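Ispd/ispf bifunctional enzyme (Campylobacter jejuni, PDB 1W55) catalyses two steps of isoprenoid precursor biosynthesis, joining CTP and methylerythritol phosphate into a CDP-linked intermediate and later cyclising its phosphorylated form with release of CMP. Local coordinates at residues 5-10 with 82-87; 49-54 with 68-73. All coordinates share one frame; numbering follows the deposited sequence.

Contact 1: residues 5-10 with 82-87; sequences SLIMLA and KALELI. With C (cytidine-5'-monophosphate), chain D.
Ile7 and Ala83 bring strand 4-9 and the C-terminal part of helix 76-84 to a CA-CA distance of 7.0 Å, and after the type I turn from Leu84 to Ile87 the chain is still beside the strand, with Ser5 and Ile87 nearest at 6.9 Å between CA atoms. No hydrogen bond crosses; side chains alone fill the gap. Ile7 takes the largest share, with two branches. Its CG2 methyl, anti to the backbone N, meets the CB of Ala83 at 3.8 Å. The other branch, extended at chi2 (172°), sets CD1 among three residues: it lies 3.8 Å from Leu84 CD2 and 3.9 Å from Ile87 CG1, and it also touches the Ala83 methyl. The Ile7 and Leu84 side chains cross at about a right angle. Ile87 bends at chi2 (-59°), and its CD1 reaches Ser5 CB at 3.7 Å while its CG2 lies against the same serine. The Ser5 hydroxyl is not left to this apolar company, since OG is hydrogen-bonded to Ser89 OG. Val92 of strand 91-96 touches both Ile7 and Leu84 in the same layer of helix-on-sheet packing in the GT-A-like, Rossmann-type cytidylyltransferase domain. At its far end the strand runs into the nucleotide pocket, where the ribose O3' of CMP donates to Leu9 O at 2.6 Å. The contact is therefore held by apolar contacts among buried residues, its one hydroxyl satisfied by Ser89, while the strand bonds the nucleotide through backbone beyond this patch.

Contact 2: residues 49-54 with 68-73; sequences KIVVTS and EFIEGG. With C (cytidine-5'-monophosphate), chain D.
Lys49 and Glu68 close one end of this strand pair with a salt bridge, while the other end opens onto a nucleotide base. The lysine chain, bent at chi3 and chi4, crosses the glutamate obliquely and brings NZ to 2.8 Å from OE1 of Glu68, on the syn side and 22° out of the carboxylate plane. Five backbone bonds follow, from Glu68 N to Ile50 O through to Gly72 N to Ser54 O. At the last, Gly72 N stands above the carbonyl plane of Ser54, 43° out of it, where segment 68-73 runs on past its strand. Strands 50-54 and 68-71 run parallel and, with helix 57-61 between them, form a beta-alpha-beta unit of the cytidylyltransferase sheet. On one face Ile70 CG2 sits 3.8 Å from Val51 CG1 and also meets Thr53 CG2; Ala83 of helix 76-84 packs over all three residues. On the other face Val52 and Phe69 lie side by side, pointing the same way, with Val52 CB 3.8 Å from ring atom CD2, and Met60 of helix 57-61 touches the Phe69 side chain. Thr53 OG1, set between the backbone N and the carbonyl carbon (chi1 68°), faces the nucleotide, donates to cytosine O2 of CMP at 3.0 Å and is also hydrogen-bonded to Ala10 N. The cytosine N4 in turn donates to Gly73 O at 2.9 Å.

How the contacts relate
Contact 1 and contact 2 lie about 6 Å apart between centres and share one sheet, in which strands 4-9 and 50-54 are neighbours. Two probable backbone hydrogen bonds join them: Met8 N to Val51 O at 2.7 Å and Val51 N to Leu6 O at 2.8 Å. Strand 68-71 is followed in the chain by helix 76-84, which packs back over the sheet, and Lys82 NZ is hydrogen-bonded to the carbonyls of Glu71 and Gly72. Both contacts reach the same CMP at or just beyond their strand ends: Leu9 accepts a hydrogen bond from the ribose, while Thr53 and Gly73 bond the base. Arg139 of a second subunit, predicted to position methylerythritol phosphate, also binds this nucleotide.

Contact 1: residues 5-10 with 82-87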
loop_
_atom_site.group_PDB
_atom_site.type_symbol
_atom_site.label_atom_id
_atom_site.label_comp_id
_atom_site.label_asym_id
_atom_site.label_seq_id
_atom_site.Cartn_x
_atom_site.Cartn_y
_atom_site.Cartn_z
ATOM N N SER A 5 23.772 32.455 -0.546
ATOM C CA SER A 5 24.415 31.378 -1.295
ATOM C C SER A 5 24.338 30.080 -0.488
ATOM O O SER A 5 23.915 30.086 0.664
ATOM C CB SER A 5 25.872 31.727 -1.607
ATOM O OG SER A 5 25.961 32.857 -2.452
ATOM N N LEU A 6 24.726 28.968 -1.109
ATOM C CA LEU A 6 24.682 27.666 -0.456
ATOM C C LEU A 6 26.045 26.984 -0.543
ATOM O O LEU A 6 26.643 26.923 -1.624
ATOM C CB LEU A 6 23.581 26.775 -1.065
ATOM C CG LEU A 6 23.484 25.315 -0.579
ATOM C CD1 LEU A 6 23.043 25.254 0.876
ATOM C CD2 LEU A 6 22.555 24.456 -1.459
ATOM N N ILE A 7 26.543 26.512 0.605
ATOM C CA ILE A 7 27.720 25.646 0.632
ATOM C C ILE A 7 27.322 24.266 1.143
ATOM O O ILE A 7 26.850 24.118 2.280
ATOM C CB ILE A 7 28.861 26.231 1.502
ATOM C CG1 ILE A 7 29.342 27.586 0.956
ATOM C CG2 ILE A 7 30.023 25.230 1.595
ATOM C CD1 ILE A 7 30.348 28.303 1.885
ATOM N N MET A 8 27.495 23.261 0.285
ATOM C CA MET A 8 27.277 21.869 0.671
ATOM C C MET A 8 28.616 21.254 1.047
ATOM O O MET A 8 29.560 21.262 0.259
ATOM C CB MET A 8 26.616 21.074 -0.467
ATOM C CG MET A 8 25.223 21.567 -0.878
ATOM S SD MET A 8 23.987 21.562 0.455
ATOM C CE MET A 8 23.907 19.793 0.857
ATOM N N LEU A 9 28.700 20.723 2.256
ATOM C CA LEU A 9 29.960 20.168 2.737
ATOM C C LEU A 9 29.997 18.664 2.468
ATOM O O LEU A 9 29.281 17.912 3.100
ATOM C CB LEU A 9 30.146 20.486 4.233
ATOM C CG LEU A 9 30.348 21.976 4.567
ATOM C CD1 LEU A 9 30.308 22.199 6.050
ATOM C CD2 LEU A 9 31.668 22.530 3.991
ATOM N N ALA A 10 30.844 18.239 1.537
ATOM C CA ALA A 10 30.812 16.868 1.032
ATOM C C ALA A 10 32.203 16.259 0.862
ATOM O O ALA A 10 32.352 15.250 0.169
ATOM C CB ALA A 10 30.058 16.822 -0.299
ATOM N N LYS A 82 37.632 27.459 2.945
ATOM C CA LYS A 82 38.028 27.544 1.539
ATOM C C LYS A 82 36.836 27.861 0.642
ATOM O O LYS A 82 36.937 28.700 -0.249
ATOM C CB LYS A 82 38.709 26.256 1.077
ATOM C CG LYS A 82 40.043 25.964 1.765
ATOM C CD LYS A 82 40.512 24.543 1.470
ATOM C CE LYS A 82 40.963 24.396 0.011
ATOM N NZ LYS A 82 41.474 23.027 -0.283
ATOM N N ALA A 83 35.704 27.210 0.891
ATOM C CA ALA A 83 34.506 27.439 0.075
ATOM C C ALA A 83 33.938 28.844 0.261
ATOM O O ALA A 83 33.372 29.414 -0.676
ATOM C CB ALA A 83 33.446 26.387 0.369
ATOM N N LEU A 84 34.074 29.394 1.467
ATOM C CA LEU A 84 33.604 30.762 1.741
ATOM C C LEU A 84 34.281 31.843 0.888
ATOM O O LEU A 84 33.661 32.860 0.585
ATOM C CB LEU A 84 33.728 31.111 3.229
ATOM C CG LEU A 84 32.688 30.500 4.174
ATOM C CD1 LEU A 84 33.183 30.543 5.606
ATOM C CD2 LEU A 84 31.339 31.201 4.049
ATOM N N GLU A 85 35.530 31.618 0.484
ATOM C CA GLU A 85 36.241 32.573 -0.370
ATOM C C GLU A 85 35.570 32.718 -1.741
ATOM O O GLU A 85 35.882 33.640 -2.501
ATOM C CB GLU A 85 37.726 32.206 -0.506
ATOM C CG GLU A 85 38.539 32.455 0.759
ATOM C CD GLU A 85 38.448 33.899 1.261
ATOM O OE1 GLU A 85 39.118 34.785 0.677
ATOM O OE2 GLU A 85 37.706 34.156 2.239
ATOM N N LEU A 86 34.631 31.819 -2.032
ATOM C CA LEU A 86 33.852 31.868 -3.263
ATOM C C LEU A 86 32.547 32.675 -3.096
ATOM O O LEU A 86 31.872 32.995 -4.080
ATOM C CB LEU A 86 33.557 30.437 -3.745
ATOM C CG LEU A 86 34.333 29.803 -4.919
ATOM C CD1 LEU A 86 35.773 30.316 -5.087
ATOM C CD2 LEU A 86 34.312 28.264 -4.859
ATOM N N ILE A 87 32.207 33.015 -1.855
ATOM C CA ILE A 87 30.922 33.641 -1.547
ATOM C C ILE A 87 31.062 35.143 -1.331
ATOM O O ILE A 87 31.937 35.585 -0.586
ATOM C CB ILE A 87 30.284 32.988 -0.285
ATOM C CG1 ILE A 87 30.274 31.454 -0.399
ATOM C CG2 ILE A 87 28.882 33.569 -0.003
ATOM C CD1 ILE A 87 29.514 30.902 -1.598
HETATM O OP3 C D . 30.212 14.911 10.828
HETATM P P C D . 31.527 15.440 10.308
HETATM O OP1 C D . 32.522 14.346 10.019
HETATM O OP2 C D . 32.067 16.636 11.060
HETATM O "O5'" C D . 31.190 15.963 8.821
HETATM C "C5'" C D . 30.234 16.985 8.580
HETATM C "C4'" C D . 30.222 17.349 7.095
HETATM O "O4'" C D . 31.418 18.043 6.716
HETATM C "C3'" C D . 30.120 16.134 6.194
HETATM O "O3'" C D . 29.129 16.421 5.225
HETATM C "C2'" C D . 31.478 16.008 5.537
HETATM O "O2'" C D . 31.411 15.478 4.218
HETATM C "C1'" C D . 31.981 17.442 5.550
HETATM N N1 C D . 33.440 17.480 5.630
HETATM C C2 C D . 34.142 18.245 4.683
HETATM O O2 C D . 33.517 18.884 3.792
HETATM N N3 C D . 35.488 18.281 4.752
HETATM C C4 C D . 36.166 17.582 5.703
HETATM N N4 C D . 37.524 17.628 5.743
HETATM C C5 C D . 35.483 16.818 6.643
HETATM C C6 C D . 34.096 16.785 6.584
#

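Contact 2: residues 49-54 with 68-73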
loop_
_atom_site.group_PDB
_atom_site.type_symbol
_atom_site.label_atom_id
_atom_site.label_comp_id
_atom_site.label_asym_id
_atom_site.label_seq_id
_atom_site.Cartn_x
_atom_site.Cartn_y
_atom_site.Cartn_z
ATOM N N LYS A 49 24.772 31.381 -5.547
ATOM C CA LYS A 49 25.847 30.481 -5.906
ATOM C C LYS A 49 25.654 29.214 -5.083
ATOM O O LYS A 49 25.141 29.266 -3.956
ATOM C CB LYS A 49 27.190 31.138 -5.584
ATOM C CG LYS A 49 28.377 30.534 -6.309
ATOM C CD LYS A 49 29.684 31.136 -5.830
ATOM C CE LYS A 49 30.100 32.318 -6.699
ATOM N NZ LYS A 49 31.515 32.211 -7.154
ATOM N N ILE A 50 26.030 28.076 -5.661
ATOM C CA ILE A 50 26.046 26.809 -4.937
ATOM C C ILE A 50 27.444 26.193 -4.999
ATOM O O ILE A 50 27.974 25.916 -6.078
ATOM C CB ILE A 50 24.954 25.836 -5.462
ATOM C CG1 ILE A 50 23.576 26.487 -5.335
ATOM C CG2 ILE A 50 24.976 24.536 -4.673
ATOM C CD1 ILE A 50 22.503 25.898 -6.234
ATOM N N VAL A 51 28.041 26.007 -3.827
ATOM C CA VAL A 51 29.378 25.435 -3.725
ATOM C C VAL A 51 29.321 24.063 -3.060
ATOM O O VAL A 51 28.591 23.860 -2.094
ATOM C CB VAL A 51 30.350 26.389 -2.972
ATOM C CG1 VAL A 51 31.771 25.802 -2.900
ATOM C CG2 VAL A 51 30.378 27.768 -3.647
ATOM N N VAL A 52 30.070 23.118 -3.605
ATOM C CA VAL A 52 30.207 21.796 -3.004
ATOM C C VAL A 52 31.685 21.522 -2.736
ATOM O O VAL A 52 32.503 21.569 -3.649
ATOM C CB VAL A 52 29.648 20.675 -3.920
ATOM C CG1 VAL A 52 29.759 19.305 -3.242
ATOM C CG2 VAL A 52 28.206 20.960 -4.333
ATOM N N THR A 53 32.026 21.236 -1.483
ATOM C CA THR A 53 33.393 20.833 -1.178
ATOM C C THR A 53 33.521 19.344 -1.447
ATOM O O THR A 53 32.597 18.578 -1.176
ATOM C CB THR A 53 33.778 21.153 0.277
ATOM O OG1 THR A 53 33.029 20.314 1.162
ATOM C CG2 THR A 53 33.379 22.573 0.660
ATOM N N SER A 54 34.672 18.938 -1.973
ATOM C CA SER A 54 34.813 17.601 -2.505
ATOM C C SER A 54 36.248 17.076 -2.399
ATOM O O SER A 54 37.198 17.842 -2.485
ATOM C CB SER A 54 34.347 17.585 -3.969
ATOM O OG SER A 54 34.387 16.264 -4.493
ATOM N N GLU A 68 29.564 24.965 -8.200
ATOM C CA GLU A 68 31.001 25.162 -8.122
ATOM C C GLU A 68 31.579 24.147 -7.152
ATOM O O GLU A 68 31.072 23.968 -6.040
ATOM C CB GLU A 68 31.331 26.590 -7.702
ATOM C CG GLU A 68 31.084 27.589 -8.821
ATOM C CD GLU A 68 31.659 28.961 -8.530
ATOM O OE1 GLU A 68 30.888 29.940 -8.618
ATOM O OE2 GLU A 68 32.875 29.057 -8.224
ATOM N N PHE A 69 32.624 23.464 -7.591
ATOM C CA PHE A 69 33.301 22.497 -6.751
ATOM C C PHE A 69 34.616 23.065 -6.258
ATOM O O PHE A 69 35.307 23.779 -6.988
ATOM C CB PHE A 69 33.532 21.200 -7.514
ATOM C CG PHE A 69 32.269 20.465 -7.828
ATOM C CD1 PHE A 69 31.621 20.661 -9.053
ATOM C CD2 PHE A 69 31.715 19.588 -6.898
ATOM C CE1 PHE A 69 30.443 19.986 -9.350
ATOM C CE2 PHE A 69 30.527 18.907 -7.175
ATOM C CZ PHE A 69 29.887 19.100 -8.402
ATOM N N ILE A 70 34.954 22.746 -5.012
ATOM C CA ILE A 70 36.215 23.155 -4.439
ATOM C C ILE A 70 36.787 22.018 -3.593
ATOM O O ILE A 70 36.043 21.296 -2.921
ATOM C CB ILE A 70 36.030 24.465 -3.627
ATOM C CG1 ILE A 70 37.391 25.107 -3.331
ATOM C CG2 ILE A 70 35.206 24.225 -2.348
ATOM C CD1 ILE A 70 37.321 26.608 -3.154
ATOM N N GLU A 71 38.106 21.851 -3.658
ATOM C CA GLU A 71 38.807 20.792 -2.939
ATOM C C GLU A 71 38.639 21.014 -1.443
ATOM O O GLU A 71 38.789 22.133 -0.968
ATOM C CB GLU A 71 40.299 20.763 -3.328
ATOM C CG GLU A 71 41.083 19.558 -2.807
ATOM C CD GLU A 71 40.669 18.221 -3.429
ATOM O OE1 GLU A 71 40.153 18.203 -4.573
ATOM O OE2 GLU A 71 40.879 17.166 -2.778
ATOM N N GLY A 72 38.292 19.955 -0.716
ATOM C CA GLY A 72 38.119 20.055 0.720
ATOM C C GLY A 72 39.434 20.298 1.431
ATOM O O GLY A 72 40.501 20.270 0.802
ATOM N N GLY A 73 39.358 20.551 2.735
ATOM C CA GLY A 73 40.543 20.677 3.574
ATOM C C GLY A 73 40.632 19.496 4.522
ATOM O O GLY A 73 39.928 18.497 4.331
HETATM O OP3 C D . 30.212 14.911 10.828
HETATM P P C D . 31.527 15.440 10.308
HETATM O OP1 C D . 32.522 14.346 10.019
HETATM O OP2 C D . 32.067 16.636 11.060
HETATM O "O5'" C D . 31.190 15.963 8.821
HETATM C "C5'" C D . 30.234 16.985 8.580
HETATM C "C4'" C D . 30.222 17.349 7.095
HETATM O "O4'" C D . 31.418 18.043 6.716
HETATM C "C3'" C D . 30.120 16.134 6.194
HETATM O "O3'" C D . 29.129 16.421 5.225
HETATM C "C2'" C D . 31.478 16.008 5.537
HETATM O "O2'" C D . 31.411 15.478 4.218
HETATM C "C1'" C D . 31.981 17.442 5.550
HETATM N N1 C D . 33.440 17.480 5.630
HETATM C C2 C D . 34.142 18.245 4.683
HETATM O O2 C D . 33.517 18.884 3.792
HETATM N N3 C D . 35.488 18.281 4.752
HETATM C C4 C D . 36.166 17.582 5.703
HETATM N N4 C D . 37.524 17.628 5.743
HETATM C C5 C D . 35.483 16.818 6.643
HETATM C C6 C D . 34.096 16.785 6.584
#